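Side-chain contacts in ureidoglycolate hydrolase (Arabidopsis thaliana, PDB 4PXE), which hydrolyses (S)-ureidoglycolate to glyoxylate, ammonia and carbon dioxide with a pair of manganese ions, during the breakdown of purine nucleotides: residues S31-P34 with V38-V41; R40-D45 with F134-P139; V236-N241 with G257-E262. One frame throughout, in Å; residues are numbered along the deposited sequence.

Contact 1 of 3, residues S31-P34 with V38-V41; sequences SDAP and VTRV
Ser31 OG is gripped from two sides: it accepts the backbone N-H of Thr39, N to OG 3.0 Å and nearly straight at 162°, and it gives its own proton to Ala33 O, 2.7 Å from OG. The short loop of residues 31-37, which follows helix 17-28, folds back so that 31-33 run beside strand 38-40 in the catalytic part of this M20-family enzyme, with the Val38 side chain about 11 Å from a bound manganese ion. With chi1 at 176°, Ser31 swings its hydroxyl over beside its own carbonyl carbon, where it can face strand and loop together; the bond to Ala33 O lies in the carbonyl plane, on a lone pair. Beside it comes a true backbone bond, Asp32 N to Thr39 O at 2.9 Å, so that Thr39 is held at both its N-H and its C=O.

Ala33 CB points at the strand and stops 3.3 Å from Thr39 OG1, a hydroxyl that is itself bonded to Tyr98 N. On the exposed side, Asp32 divides its carboxylate between two partners: OD1 pairs with Lys46 of helix 45-60, while OD2 turns to a bridging water. That water donates to Asp32 OD2 at 2.6 Å and accepts from Val41 N at 2.9 Å.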
loop_
_atom_site.group_PDB
_atom_site.type_symbol
_atom_site.label_atom_id
_atom_site.label_comp_id
_atom_site.label_asym_id
_atom_site.label_seq_id
_atom_site.Cartn_x
_atom_site.Cartn_y
_atom_site.Cartn_z
ATOM N N SER A 31 3.860 -20.633 -4.999
ATOM C CA SER A 31 3.576 -19.528 -4.098
ATOM C C SER A 31 4.404 -18.304 -4.434
ATOM O O SER A 31 5.587 -18.424 -4.763
ATOM C CB SER A 31 3.897 -19.961 -2.668
ATOM O OG SER A 31 3.721 -18.898 -1.757
ATOM N N ASP A 32 3.788 -17.133 -4.306
ATOM C CA ASP A 32 4.514 -15.874 -4.451
ATOM C C ASP A 32 5.102 -15.369 -3.131
ATOM O O ASP A 32 5.808 -14.361 -3.106
ATOM C CB ASP A 32 3.627 -14.808 -5.099
ATOM C CG ASP A 32 3.524 -14.979 -6.603
ATOM O OD1 ASP A 32 4.542 -15.345 -7.233
ATOM O OD2 ASP A 32 2.426 -14.763 -7.154
ATOM N N ALA A 33 4.805 -16.070 -2.041
ATOM C CA ALA A 33 5.409 -15.792 -0.742
ATOM C C ALA A 33 6.366 -16.924 -0.380
ATOM O O ALA A 33 6.121 -18.076 -0.722
ATOM C CB ALA A 33 4.331 -15.656 0.325
ATOM N N PRO A 34 7.459 -16.603 0.322
ATOM C CA PRO A 34 8.380 -17.665 0.742
ATOM C C PRO A 34 7.762 -18.560 1.824
ATOM O O PRO A 34 7.059 -18.064 2.715
ATOM C CB PRO A 34 9.582 -16.889 1.298
ATOM C CG PRO A 34 9.042 -15.572 1.691
ATOM C CD PRO A 34 7.905 -15.270 0.753
ATOM N N VAL A 38 2.046 -18.968 2.117
ATOM C CA VAL A 38 1.584 -19.189 0.763
ATOM C C VAL A 38 0.856 -17.946 0.288
ATOM O O VAL A 38 0.072 -17.368 1.036
ATOM C CB VAL A 38 0.626 -20.394 0.678
ATOM C CG1 VAL A 38 0.194 -20.637 -0.764
ATOM C CG2 VAL A 38 1.292 -21.636 1.248
ATOM N N THR A 39 1.141 -17.517 -0.942
ATOM C CA THR A 39 0.309 -16.544 -1.648
ATOM C C THR A 39 0.051 -17.129 -3.020
ATOM O O THR A 39 0.993 -17.458 -3.733
ATOM C CB THR A 39 1.023 -15.202 -1.847
ATOM O OG1 THR A 39 1.312 -14.631 -0.572
ATOM C CG2 THR A 39 0.139 -14.240 -2.629
ATOM N N ARG A 40 -1.213 -17.298 -3.389
ATOM C CA ARG A 40 -1.507 -17.836 -4.716
ATOM C C ARG A 40 -2.810 -17.267 -5.233
ATOM O O ARG A 40 -3.894 -17.668 -4.814
ATOM C CB ARG A 40 -1.530 -19.367 -4.712
ATOM C CG ARG A 40 -1.760 -19.947 -6.098
ATOM C CD ARG A 40 -1.416 -21.427 -6.150
ATOM N NE ARG A 40 -2.200 -22.211 -5.201
ATOM C CZ ARG A 40 -1.679 -22.945 -4.218
ATOM N NH1 ARG A 40 -0.364 -23.002 -4.027
ATOM N NH2 ARG A 40 -2.484 -23.629 -3.418
ATOM N N VAL A 41 -2.687 -16.315 -6.150
ATOM C CA VAL A 41 -3.815 -15.521 -6.587
ATOM C C VAL A 41 -4.351 -15.968 -7.941
ATOM O O VAL A 41 -3.584 -16.340 -8.840
ATOM C CB VAL A 41 -3.403 -14.028 -6.627
ATOM C CG1 VAL A 41 -4.556 -13.160 -7.085
ATOM C CG2 VAL A 41 -2.919 -13.597 -5.250
HETATM O O HOH W 1 0.053 -15.748 -7.045
#

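Contact 2 of 3, residues R40-D45 with F134-P139; sequences RVLYTD and FTSEEP. With MN (manganese (II) ion), chain D; GLV (glyoxylic acid), chain E.
Leu42 straddles Ser136: its CD1 and CD2 methyls both stop 3.7 Å from Ser136 CB. Leu42 is the second residue of a type II beta turn, Val41 to Thr44, whose last residue is the N-cap of helix 45-60; the turn presses on the loop that follows strand 129-133 and carries two active-site glutamates. This is the tight half of the contact. CD1 also sits 3.6 Å from Thr135 O, and on its other flank it lies 3.4 Å above the centre of the Tyr43 ring plane, so one methyl is caught between its neighbour's ring and the opposite loop. Chi1 of 172° carries the leucine branch away from the backbone N and across to Ser136. Ser136 OG also touches Leu42, 3.9 Å from CD2, while its hydrogen bond goes to Asp94 OD2.

Tyr43 makes the looser half. Its ring only brushes Thr135, at an oblique angle, with CE1 4.1 Å from OG1; both hydroxyls instead share Val70 O as a partner. Farther along the turn the chain moves away from the glutamate loop at Thr44, whose OG1 doubles the backbone N-H on Val41 O.

Beyond Ser136 the loop enters the active site. Glu138 OE2 binds manganese at 2.2 Å, with Asp103 and His402 completing the protein ligands, while its OE1 accepts from Asn294 of the second subunit. Glu137 OE2 lies 2.5 Å from glyoxylate O1. A metal-bound water links the pieces, donating to Glu137 OE1 at 2.6 Å and to glyoxylate O1.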
loop_
_atom_site.group_PDB
_atom_site.type_symbol
_atom_site.label_atom_id
_atom_site.label_comp_id
_atom_site.label_asym_id
_atom_site.label_seq_id
_atom_site.Cartn_x
_atom_site.Cartn_y
_atom_site.Cartn_z
ATOM N N ARG A 40 -1.213 -17.298 -3.389
ATOM C CA ARG A 40 -1.507 -17.836 -4.716
ATOM C C ARG A 40 -2.810 -17.267 -5.233
ATOM O O ARG A 40 -3.894 -17.668 -4.814
ATOM C CB ARG A 40 -1.530 -19.367 -4.712
ATOM C CG ARG A 40 -1.760 -19.947 -6.098
ATOM C CD ARG A 40 -1.416 -21.427 -6.150
ATOM N NE ARG A 40 -2.200 -22.211 -5.201
ATOM C CZ ARG A 40 -1.679 -22.945 -4.218
ATOM N NH1 ARG A 40 -0.364 -23.002 -4.027
ATOM N NH2 ARG A 40 -2.484 -23.629 -3.418
ATOM N N VAL A 41 -2.687 -16.315 -6.150
ATOM C CA VAL A 41 -3.815 -15.521 -6.587
ATOM C C VAL A 41 -4.351 -15.968 -7.941
ATOM O O VAL A 41 -3.584 -16.340 -8.840
ATOM C CB VAL A 41 -3.403 -14.028 -6.627
ATOM C CG1 VAL A 41 -4.556 -13.160 -7.085
ATOM C CG2 VAL A 41 -2.919 -13.597 -5.250
ATOM N N LEU A 42 -5.680 -15.954 -8.045
ATOM C CA LEU A 42 -6.420 -16.262 -9.264
ATOM C C LEU A 42 -5.745 -15.773 -10.544
ATOM O O LEU A 42 -5.442 -14.589 -10.671
ATOM C CB LEU A 42 -7.826 -15.657 -9.161
ATOM C CG LEU A 42 -8.735 -15.695 -10.388
ATOM C CD1 LEU A 42 -8.964 -17.134 -10.829
ATOM C CD2 LEU A 42 -10.046 -15.024 -10.072
ATOM N N TYR A 43 -5.512 -16.723 -11.458
ATOM C CA TYR A 43 -5.006 -16.507 -12.825
ATOM C C TYR A 43 -3.532 -16.104 -12.951
ATOM O O TYR A 43 -3.052 -15.874 -14.060
ATOM C CB TYR A 43 -5.887 -15.530 -13.625
ATOM C CG TYR A 43 -7.322 -15.952 -13.877
ATOM C CD1 TYR A 43 -7.666 -17.285 -14.098
ATOM C CD2 TYR A 43 -8.335 -15.002 -13.920
ATOM C CE1 TYR A 43 -8.988 -17.649 -14.341
ATOM C CE2 TYR A 43 -9.647 -15.346 -14.158
ATOM C CZ TYR A 43 -9.978 -16.673 -14.376
ATOM O OH TYR A 43 -11.300 -16.993 -14.606
ATOM N N THR A 44 -2.808 -16.005 -11.839
ATOM C CA THR A 44 -1.372 -15.783 -11.914
ATOM C C THR A 44 -0.645 -17.057 -12.329
ATOM O O THR A 44 -1.238 -18.136 -12.392
ATOM C CB THR A 44 -0.801 -15.320 -10.573
ATOM O OG1 THR A 44 -1.022 -16.350 -9.597
ATOM C CG2 THR A 44 -1.476 -14.018 -10.116
ATOM N N ASP A 45 0.652 -16.927 -12.597
ATOM C CA ASP A 45 1.476 -18.075 -12.965
ATOM C C ASP A 45 1.467 -19.184 -11.902
ATOM O O ASP A 45 1.387 -20.369 -12.240
ATOM C CB ASP A 45 2.907 -17.646 -13.328
ATOM C CG ASP A 45 3.668 -17.053 -12.157
ATOM O OD1 ASP A 45 3.035 -16.489 -11.238
ATOM O OD2 ASP A 45 4.916 -17.145 -12.162
ATOM N N PHE A 134 -12.988 -25.296 -7.643
ATOM C CA PHE A 134 -13.555 -23.989 -7.959
ATOM C C PHE A 134 -12.445 -23.055 -8.426
ATOM O O PHE A 134 -11.319 -23.121 -7.932
ATOM C CB PHE A 134 -14.308 -23.443 -6.750
ATOM C CG PHE A 134 -15.501 -24.279 -6.379
ATOM C CD1 PHE A 134 -16.723 -24.070 -6.997
ATOM C CD2 PHE A 134 -15.395 -25.298 -5.446
ATOM C CE1 PHE A 134 -17.823 -24.853 -6.681
ATOM C CE2 PHE A 134 -16.498 -26.084 -5.119
ATOM C CZ PHE A 134 -17.710 -25.860 -5.734
ATOM N N THR A 135 -12.741 -22.216 -9.413
ATOM C CA THR A 135 -11.687 -21.456 -10.062
ATOM C C THR A 135 -10.984 -20.480 -9.111
ATOM O O THR A 135 -9.797 -20.206 -9.255
ATOM C CB THR A 135 -12.204 -20.734 -11.336
ATOM O OG1 THR A 135 -11.091 -20.404 -12.173
ATOM C CG2 THR A 135 -13.017 -19.483 -10.995
ATOM N N SER A 136 -11.733 -19.979 -8.133
ATOM C CA SER A 136 -11.206 -19.100 -7.095
ATOM C C SER A 136 -12.296 -18.927 -6.065
ATOM O O SER A 136 -13.470 -18.795 -6.427
ATOM C CB SER A 136 -10.832 -17.735 -7.682
ATOM O OG SER A 136 -10.740 -16.756 -6.661
ATOM N N GLU A 137 -11.924 -18.918 -4.787
ATOM C CA GLU A 137 -12.886 -18.666 -3.723
ATOM C C GLU A 137 -12.531 -17.397 -2.952
ATOM O O GLU A 137 -13.400 -16.766 -2.344
ATOM C CB GLU A 137 -12.958 -19.877 -2.781
ATOM C CG GLU A 137 -14.007 -19.770 -1.686
ATOM C CD GLU A 137 -13.482 -19.182 -0.396
ATOM O OE1 GLU A 137 -12.249 -18.995 -0.245
ATOM O OE2 GLU A 137 -14.327 -18.891 0.481
ATOM N N GLU A 138 -11.251 -17.034 -2.948
ATOM C CA GLU A 138 -10.802 -15.868 -2.182
ATOM C C GLU A 138 -11.011 -14.565 -2.957
ATOM O O GLU A 138 -10.908 -14.553 -4.183
ATOM C CB GLU A 138 -9.341 -16.030 -1.764
ATOM C CG GLU A 138 -9.092 -17.280 -0.929
ATOM C CD GLU A 138 -9.486 -17.124 0.509
ATOM O OE1 GLU A 138 -10.206 -16.171 0.886
ATOM O OE2 GLU A 138 -9.036 -17.991 1.287
ATOM N N PRO A 139 -11.319 -13.463 -2.247
ATOM C CA PRO A 139 -11.660 -12.195 -2.915
ATOM C C PRO A 139 -10.442 -11.354 -3.290
ATOM O O PRO A 139 -10.605 -10.204 -3.704
ATOM C CB PRO A 139 -12.479 -11.462 -1.849
ATOM C CG PRO A 139 -11.886 -11.927 -0.560
ATOM C CD PRO A 139 -11.586 -13.405 -0.796
HETATM MN MN MN D . -9.810 -18.675 3.182
HETATM C C1 GLV E . -12.843 -17.058 2.964
HETATM O O1 GLV E . -13.480 -18.271 2.757
HETATM C C2 GLV E . -13.303 -16.326 4.176
HETATM O O2 GLV E . -14.204 -16.851 4.907
HETATM O O3 GLV E . -12.793 -15.203 4.462
HETATM O O HOH W 2 -11.212 -19.800 2.016
HETATM O O HOH W 3 -10.867 -18.960 4.648
#

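Contact 3 of 3, residues V236-N241 with G257-E262; sequences VEFEGN and GLAAAE
Phe238 meets Ala259 because chi1 of -66° sets its CG anti to the carbonyl carbon and chi2 of -78° turns the ring crosswise to the CA-CB bond, offering a flat face to the helix. The alanine methyl fills that face: Ala259 CB is 3.8 Å from the centroid of the Phe238 ring and only 12° off its normal, a clean CH-pi contact. This is the alpha/beta packing of the dimerisation domain of the M20 family, in which helices lie on one side of an antiparallel sheet; here the end of strand 222-239 meets the first turns of helix 256-272.

The methyl leans slightly toward the root of the ring, with Phe238 CG at 3.8 Å from Ala259 CB. The CD2-CE2 side of the ring also reaches the helix backbone: Phe238 CE2 is 3.8 Å from Ala259 O and CD2 is 4.0 Å from Ala260 N, the latter approached obliquely. No hydrogen bond crosses, so the contact rests on shape: one broad aromatic plate against the methyl of Ala259 and the backbone of Ala259 and Ala260. The short side chains are consistent with the ring's close approach to the main chain. Next along the helix, Ala261 packs against Ala261 of the second subunit.

Phe238 also touches Ala329 of helix 311-332 and Leu263 one turn farther along its own partner helix. Helix 256-272 thus lies between strand 295-308, where Ala260 rests on Ser300 and Leu302, and helix 311-332, where Ala259 leans on Ile328.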
loop_
_atom_site.group_PDB
_atom_site.type_symbol
_atom_site.label_atom_id
_atom_site.label_comp_id
_atom_site.label_asym_id
_atom_site.label_seq_id
_atom_site.Cartn_x
_atom_site.Cartn_y
_atom_site.Cartn_z
ATOM N N VAL A 236 -14.846 1.448 0.655
ATOM C CA VAL A 236 -15.092 2.836 1.007
ATOM C C VAL A 236 -13.902 3.688 0.609
ATOM O O VAL A 236 -12.747 3.306 0.826
ATOM C CB VAL A 236 -15.345 2.987 2.520
ATOM C CG1 VAL A 236 -15.668 4.427 2.881
ATOM C CG2 VAL A 236 -16.483 2.061 2.964
ATOM N N GLU A 237 -14.180 4.836 0.003
ATOM C CA GLU A 237 -13.129 5.805 -0.280
ATOM C C GLU A 237 -13.503 7.197 0.195
ATOM O O GLU A 237 -14.656 7.624 0.071
ATOM C CB GLU A 237 -12.771 5.827 -1.769
ATOM C CG GLU A 237 -12.239 4.492 -2.270
ATOM C CD GLU A 237 -11.566 4.579 -3.625
ATOM O OE1 GLU A 237 -11.798 5.568 -4.359
ATOM O OE2 GLU A 237 -10.798 3.648 -3.955
ATOM N N PHE A 238 -12.517 7.889 0.756
ATOM C CA PHE A 238 -12.649 9.292 1.128
ATOM C C PHE A 238 -11.695 10.117 0.270
ATOM O O PHE A 238 -10.595 9.658 -0.041
ATOM C CB PHE A 238 -12.270 9.507 2.590
ATOM C CG PHE A 238 -13.195 8.853 3.581
ATOM C CD1 PHE A 238 -14.429 9.419 3.884
ATOM C CD2 PHE A 238 -12.800 7.704 4.251
ATOM C CE1 PHE A 238 -15.255 8.837 4.824
ATOM C CE2 PHE A 238 -13.627 7.119 5.197
ATOM C CZ PHE A 238 -14.851 7.684 5.480
ATOM N N GLU A 239 -12.114 11.324 -0.113
ATOM C CA GLU A 239 -11.235 12.234 -0.856
ATOM C C GLU A 239 -11.113 13.592 -0.176
ATOM O O GLU A 239 -12.113 14.164 0.266
ATOM C CB GLU A 239 -11.738 12.424 -2.297
ATOM C CG GLU A 239 -11.511 11.218 -3.201
ATOM C CD GLU A 239 -12.141 11.370 -4.577
ATOM O OE1 GLU A 239 -12.949 12.301 -4.763
ATOM O OE2 GLU A 239 -11.836 10.546 -5.467
ATOM N N GLY A 240 -9.882 14.097 -0.091
ATOM C CA GLY A 240 -9.607 15.423 0.436
ATOM C C GLY A 240 -8.663 16.167 -0.491
ATOM O O GLY A 240 -8.369 15.702 -1.587
ATOM N N ASN A 241 -8.200 17.334 -0.059
ATOM C CA ASN A 241 -7.392 18.188 -0.934
ATOM C C ASN A 241 -5.915 17.815 -0.990
ATOM O O ASN A 241 -5.217 18.167 -1.939
ATOM C CB ASN A 241 -7.531 19.645 -0.517
ATOM C CG ASN A 241 -8.933 20.167 -0.702
ATOM O OD1 ASN A 241 -9.571 19.916 -1.722
ATOM N ND2 ASN A 241 -9.423 20.898 0.290
ATOM N N GLY A 257 -6.755 10.252 5.416
ATOM C CA GLY A 257 -6.216 9.166 6.216
ATOM C C GLY A 257 -6.861 9.134 7.588
ATOM O O GLY A 257 -7.165 8.056 8.115
ATOM N N LEU A 258 -7.090 10.302 8.172
ATOM C CA LEU A 258 -7.730 10.372 9.478
ATOM C C LEU A 258 -9.204 9.984 9.387
ATOM O O LEU A 258 -9.718 9.333 10.301
ATOM C CB LEU A 258 -7.524 11.740 10.113
ATOM C CG LEU A 258 -6.066 12.018 10.467
ATOM C CD1 LEU A 258 -5.933 13.373 11.127
ATOM C CD2 LEU A 258 -5.492 10.911 11.370
ATOM N N ALA A 259 -9.868 10.322 8.280
ATOM C CA ALA A 259 -11.227 9.831 8.054
ATOM C C ALA A 259 -11.244 8.308 8.032
ATOM O O ALA A 259 -12.129 7.681 8.619
ATOM C CB ALA A 259 -11.802 10.386 6.757
ATOM N N ALA A 260 -10.261 7.709 7.369
ATOM C CA ALA A 260 -10.180 6.258 7.271
ATOM C C ALA A 260 -9.923 5.638 8.634
ATOM O O ALA A 260 -10.531 4.615 8.982
ATOM C CB ALA A 260 -9.095 5.857 6.287
ATOM N N ALA A 261 -9.037 6.253 9.411
ATOM C CA ALA A 261 -8.734 5.759 10.758
ATOM C C ALA A 261 -9.987 5.767 11.629
ATOM O O ALA A 261 -10.274 4.795 12.350
ATOM C CB ALA A 261 -7.635 6.597 11.392
ATOM N N GLU A 262 -10.746 6.851 11.542
ATOM C CA GLU A 262 -11.981 6.969 12.306
ATOM C C GLU A 262 -13.008 5.944 11.867
ATOM O O GLU A 262 -13.723 5.382 12.710
ATOM C CB GLU A 262 -12.545 8.391 12.212
ATOM C CG GLU A 262 -11.671 9.372 12.956
ATOM C CD GLU A 262 -12.041 10.829 12.747
ATOM O OE1 GLU A 262 -12.492 11.189 11.640
ATOM O OE2 GLU A 262 -11.853 11.612 13.699
#

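From the N terminus, contact 1 comes first and closes a very short loop: three residues separate its segments, and it folds the exit of helix 17-28 onto strand 38-40. Contact 2 starts where contact 1 ends, sharing Arg40 and Val41, and closes a far longer loop by reaching to the glutamate loop after strand 129-133. The two therefore run one after the other, with centres 11 Å apart; contact 2 contains a manganese ligand, while contact 1 lies near the site without binding it. Contact 3 opens later and crosses neither. It joins strand 222-239 to helix 256-272 in the dimerisation region, about 30 Å from both other centres. Contacts 2 and 3 each touch the second subunit.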